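Local coordinates for protein polymerase subunit PA (Dhori virus, PDB 4CGS) that forms part of the viral RNA polymerase, probably binding RNA, and is represented here by its N-terminal domain, the counterpart of the influenza cap-snatching endonuclease domain, at residues Glu74-Gln78 against Asn79-Ala83; Gly128-Ser131 against Pro132-Glu136. All blocks are in the same frame, centred on the assembly; numbering follows the deposited sequence. Where two conformers were deposited one is given.

In the fold
Both interactions are turns where a helix meets a loop, and they lie in series along the chain. Interaction 1 closes the C-terminal end of helix 68-78 and leads towards strand 90-92, in the middle of the mixed sheet. Interaction 2 follows strand 119-125, at one border of that sheet, and starts helix 132-137. Their centres are 26 Å apart and their nearest atoms about 14 Å, with no contact between them. The sheet is what they share: Leu91 touches interaction 1, while Arg123 and Val124 touch interaction 2. One helix is thus ended and another begun against different strands of the same N-terminal domain.

Interaction 1: residues Glu74-Gln78 against Asn79-Ala83; sequences EMKRQ and NLIFA
Two backbone hydrogen bonds fold Asn79 and Leu80 back over the last turn of helix 68-78. Leu80 N gives its hydrogen to Met75 O at 3.0 Å, fairly straight at 159°. Asn79 N reaches Lys76 O at 3.2 Å from well above the carbonyl plane, so this bond does not follow a lone pair. A water adds a second, indirect link: it donates to Lys76 O at 2.9 Å and to Asn79 OD1 at 3.2 Å. The Asn79 amide is brought to that water because its CG stands anti to the backbone N (chi1 -164°).

The paired backbone bonds, together with the positive phi of Asn79 (52°), make a Schellman motif, which ends the helix and sends the chain off towards strand 90-92. Gln78 O, at the same turn, is bonded to Arg96.

Van der Waals contacts follow the outgoing chain. Met75 CB packs on the backbone of the loop, 3.1 Å from Leu80 O. Farther out, the methionine crosses Phe82 at about a right angle and sets its sulfur at the ring's edge, near the ring plane, with Met75 SD 3.7 Å from Phe82 CD1; this is a Met-aromatic contact made edge-on. Leu80 lays one methyl against the last helical residues, its CD1 3.9 Å from Gln78 CB. Ile81 bends its terminal methyl back to the helix, CD1 coming within 3.5 Å of Met75 O. Met75, Leu80 and Phe82 all also touch Leu91 of strand 90-92.

Interaction 2: residues Gly128-Ser131 against Pro132-Glu136; sequences GQMS and PITRE
The Arg135 guanidinium lies flat over the start of its own helix: Pro132 CA sits 3.6 Å above its plane, over the centre, and Ser131 C approaches the same face. At the edge, Arg135 NH1 donates to Met130 O at 2.8 Å, with the oxygen 28° out of the guanidinium plane. A bend at chi3 (-63°) curls the arginine back to that carbonyl. Its aliphatic part runs obliquely across Met130, whose CB packs closely on Arg135 CG at 3.4 Å and whose terminal CE touches the same CG at 3.8 Å. Met130 CB also meets the methyl CG2 of Thr134, at 4.0 Å.

The polar centre is Ser131 OG. It accepts a bond from Thr134 N at 3.2 Å and a shorter one from Thr134 OG1 at 2.7 Å, and it is bonded to Asp112 as well. Three bonds, two of them from Thr134, therefore grip this buried hydroxyl. Asp112 takes the N-H of Ile133 too, and Thr134 OG1 is bonded to Arg123 N, tying the turn to strand 119-125. One turn along, Arg135 N donates to Ser131 O at 2.9 Å, a backbone bond that reaches back from the helix to the capping residue. With proline in the first helical position and the serine hydroxyl receiving an amide N-H of the first turn, the arrangement is a serine N-cap, here opening helix 132-137.

Interaction 1: residues Glu74-Gln78 against Asn79-Ala83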
loop_
_atom_site.group_PDB
_atom_site.type_symbol
_atom_site.label_atom_id
_atom_site.label_comp_id
_atom_site.label_asym_id
_atom_site.label_seq_id
_atom_site.Cartn_x
_atom_site.Cartn_y
_atom_site.Cartn_z
ATOM N N GLU A 74 -18.596 -1.968 4.183
ATOM C CA GLU A 74 -18.129 -0.605 3.915
ATOM C C GLU A 74 -18.544 -0.194 2.493
ATOM O O GLU A 74 -19.107 0.909 2.286
ATOM C CB GLU A 74 -16.588 -0.512 4.099
ATOM C CG GLU A 74 -16.093 -0.703 5.544
ATOM C CD GLU A 74 -16.404 0.416 6.567
ATOM O OE1 GLU A 74 -17.183 1.358 6.279
ATOM O OE2 GLU A 74 -15.839 0.336 7.708
ATOM N N MET A 75 -18.253 -1.065 1.513
ATOM C CA MET A 75 -18.545 -0.757 0.069
ATOM C C MET A 75 -20.051 -0.586 -0.166
ATOM O O MET A 75 -20.496 0.329 -0.758
ATOM C CB MET A 75 -17.978 -1.872 -0.832
ATOM C CG MET A 75 -16.459 -1.679 -0.943
ATOM S SD MET A 75 -15.662 -2.867 -2.040
ATOM C CE MET A 75 -15.755 -4.425 -1.144
ATOM N N LYS A 76 -20.851 -1.486 0.410
ATOM C CA LYS A 76 -22.314 -1.419 0.310
ATOM C C LYS A 76 -22.837 -0.137 0.977
ATOM O O LYS A 76 -23.698 0.547 0.386
ATOM C CB LYS A 76 -22.978 -2.649 0.891
ATOM C CG LYS A 76 -22.830 -3.866 0.007
ATOM C CD LYS A 76 -23.521 -5.095 0.613
ATOM C CE LYS A 76 -23.338 -6.331 -0.262
ATOM N NZ LYS A 76 -24.495 -6.649 -1.158
ATOM N N ARG A 77 -22.308 0.184 2.164
ATOM C CA ARG A 77 -22.746 1.388 2.912
ATOM C C ARG A 77 -22.410 2.691 2.102
ATOM O O ARG A 77 -23.189 3.657 2.079
ATOM C CB ARG A 77 -22.076 1.468 4.273
ATOM C CG ARG A 77 -22.715 2.550 5.158
ATOM C CD ARG A 77 -22.352 2.429 6.645
ATOM N NE ARG A 77 -22.642 3.691 7.354
ATOM C CZ ARG A 77 -23.767 4.024 8.010
ATOM N NH1 ARG A 77 -24.812 3.196 8.130
ATOM N NH2 ARG A 77 -23.834 5.219 8.579
ATOM N N GLN A 78 -21.277 2.727 1.415
ATOM C CA GLN A 78 -20.871 3.880 0.617
ATOM C C GLN A 78 -21.384 3.855 -0.808
ATOM O O GLN A 78 -21.144 4.764 -1.581
ATOM C CB GLN A 78 -19.355 4.045 0.535
ATOM C CG GLN A 78 -18.766 4.308 1.925
ATOM C CD GLN A 78 -19.133 5.644 2.472
ATOM O OE1 GLN A 78 -19.411 6.573 1.702
ATOM N NE2 GLN A 78 -19.086 5.798 3.773
ATOM N N ASN A 79 -22.042 2.771 -1.188
ATOM C CA ASN A 79 -22.426 2.550 -2.580
ATOM C C ASN A 79 -21.261 2.704 -3.553
ATOM O O ASN A 79 -21.413 3.316 -4.584
ATOM C CB ASN A 79 -23.605 3.475 -2.961
ATOM C CG ASN A 79 -24.298 3.045 -4.242
ATOM O OD1 ASN A 79 -24.377 1.821 -4.559
ATOM N ND2 ASN A 79 -24.798 4.016 -5.003
ATOM N N LEU A 80 -20.131 2.101 -3.159
ATOM C CA LEU A 80 -18.932 2.028 -3.998
ATOM C C LEU A 80 -18.634 0.574 -4.192
ATOM O O LEU A 80 -18.114 -0.112 -3.327
ATOM C CB LEU A 80 -17.737 2.701 -3.354
ATOM C CG LEU A 80 -17.819 4.174 -3.228
ATOM C CD1 LEU A 80 -16.721 4.616 -2.247
ATOM C CD2 LEU A 80 -17.731 4.891 -4.581
ATOM N N ILE A 81 -19.118 0.042 -5.335
ATOM C CA ILE A 81 -19.170 -1.409 -5.574
ATOM C C ILE A 81 -18.223 -1.750 -6.725
ATOM O O ILE A 81 -18.086 -0.995 -7.711
ATOM C CB ILE A 81 -20.586 -1.848 -5.985
ATOM C CG1 ILE A 81 -21.684 -1.226 -5.056
ATOM C CG2 ILE A 81 -20.656 -3.403 -5.965
ATOM C CD1 ILE A 81 -21.553 -1.504 -3.565
ATOM N N PHE A 82 -17.510 -2.844 -6.583
ATOM C CA PHE A 82 -16.448 -3.277 -7.528
ATOM C C PHE A 82 -16.600 -4.763 -7.806
ATOM O O PHE A 82 -17.302 -5.439 -7.114
ATOM C CB PHE A 82 -15.099 -3.033 -6.911
ATOM C CG PHE A 82 -14.875 -1.586 -6.519
ATOM C CD1 PHE A 82 -15.372 -1.116 -5.286
ATOM C CD2 PHE A 82 -14.355 -0.646 -7.437
ATOM C CE1 PHE A 82 -15.258 0.202 -4.924
ATOM C CE2 PHE A 82 -14.204 0.647 -6.995
ATOM C CZ PHE A 82 -14.705 1.051 -5.774
ATOM N N ALA A 83 -15.941 -5.215 -8.870
ATOM C CA ALA A 83 -16.176 -6.594 -9.359
ATOM C C ALA A 83 -14.879 -7.341 -9.568
ATOM O O ALA A 83 -14.772 -8.241 -10.419
ATOM C CB ALA A 83 -17.027 -6.532 -10.653
HETATM O O HOH W 1 -24.869 -0.251 -2.125
#

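Interaction 2: residues Gly128-Ser131 against Pro132-Glu136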
loop_
_atom_site.group_PDB
_atom_site.type_symbol
_atom_site.label_atom_id
_atom_site.label_comp_id
_atom_site.label_asym_id
_atom_site.label_seq_id
_atom_site.Cartn_x
_atom_site.Cartn_y
_atom_site.Cartn_z
ATOM N N GLY A 128 11.050 4.812 -4.581
ATOM C CA GLY A 128 10.334 6.033 -4.401
ATOM C C GLY A 128 9.754 6.639 -5.674
ATOM O O GLY A 128 9.316 7.803 -5.707
ATOM N N GLN A 129 9.759 5.858 -6.732
ATOM C CA GLN A 129 9.168 6.306 -8.000
ATOM C C GLN A 129 7.644 6.098 -8.024
ATOM O O GLN A 129 7.146 5.187 -7.411
ATOM C CB GLN A 129 9.806 5.601 -9.223
ATOM C CG GLN A 129 11.294 5.859 -9.291
ATOM C CD GLN A 129 11.573 7.004 -10.221
ATOM O OE1 GLN A 129 11.616 6.827 -11.431
ATOM N NE2 GLN A 129 11.710 8.189 -9.674
ATOM N N MET A 130 6.941 6.952 -8.764
ATOM C CA MET A 130 5.516 6.888 -8.879
ATOM C C MET A 130 5.147 6.827 -10.351
ATOM O O MET A 130 5.678 7.600 -11.168
ATOM C CB MET A 130 4.848 8.135 -8.293
ATOM C CG MET A 130 5.024 8.295 -6.819
ATOM S SD MET A 130 4.562 9.959 -6.213
ATOM C CE MET A 130 5.866 11.066 -7.072
ATOM N N SER A 131 4.186 5.973 -10.745
ATOM C CA SER A 131 3.693 5.949 -12.131
ATOM C C SER A 131 3.059 7.292 -12.452
ATOM O O SER A 131 2.633 8.043 -11.579
ATOM C CB SER A 131 2.689 4.867 -12.357
ATOM O OG SER A 131 1.414 5.196 -11.882
ATOM N N PRO A 132 2.915 7.592 -13.766
ATOM C CA PRO A 132 2.342 8.907 -14.151
ATOM C C PRO A 132 0.927 9.081 -13.573
ATOM O O PRO A 132 0.561 10.177 -13.115
ATOM C CB PRO A 132 2.337 8.817 -15.659
ATOM C CG PRO A 132 3.569 7.999 -15.970
ATOM C CD PRO A 132 3.621 6.943 -14.904
ATOM N N ILE A 133 0.062 8.058 -13.660
ATOM C CA ILE A 133 -1.278 8.175 -13.114
ATOM C C ILE A 133 -1.289 8.314 -11.593
ATOM O O ILE A 133 -2.071 9.073 -11.042
ATOM C CB ILE A 133 -2.157 6.974 -13.479
ATOM C CG1 ILE A 133 -2.557 7.118 -14.976
ATOM C CG2 ILE A 133 -3.413 6.839 -12.545
ATOM C CD1 ILE A 133 -3.764 8.011 -15.174
ATOM N N THR A 134 -0.338 7.670 -10.925
ATOM C CA THR A 134 -0.188 7.793 -9.507
ATOM C C THR A 134 0.162 9.247 -9.124
ATOM O O THR A 134 -0.411 9.817 -8.206
ATOM C CB THR A 134 0.882 6.831 -9.008
ATOM O OG1 THR A 134 0.480 5.518 -9.362
ATOM C CG2 THR A 134 1.101 6.924 -7.526
ATOM N N ARG A 135 1.137 9.820 -9.808
ATOM C CA ARG A 135 1.564 11.199 -9.531
ATOM C C ARG A 135 0.472 12.215 -9.751
ATOM O O ARG A 135 0.463 13.261 -9.119
ATOM C CB ARG A 135 2.782 11.582 -10.438
ATOM C CG ARG A 135 3.951 10.680 -10.296
ATOM C CD ARG A 135 5.044 11.214 -11.153
ATOM N NE ARG A 135 4.868 11.275 -12.576
ATOM C CZ ARG A 135 5.529 10.556 -13.498
ATOM N NH1 ARG A 135 6.234 9.456 -13.230
ATOM N NH2 ARG A 135 5.369 10.923 -14.783
ATOM N N GLU A 136 -0.439 11.943 -10.685
ATOM C CA GLU A 136 -1.504 12.850 -10.949
ATOM C C GLU A 136 -2.648 12.705 -9.974
ATOM O O GLU A 136 -3.295 13.685 -9.616
ATOM C CB GLU A 136 -2.019 12.615 -12.377
ATOM C CG GLU A 136 -3.226 13.433 -12.746
ATOM C CD GLU A 136 -2.962 14.934 -12.848
ATOM O OE1 GLU A 136 -1.884 15.317 -13.375
ATOM O OE2 GLU A 136 -3.854 15.722 -12.396
#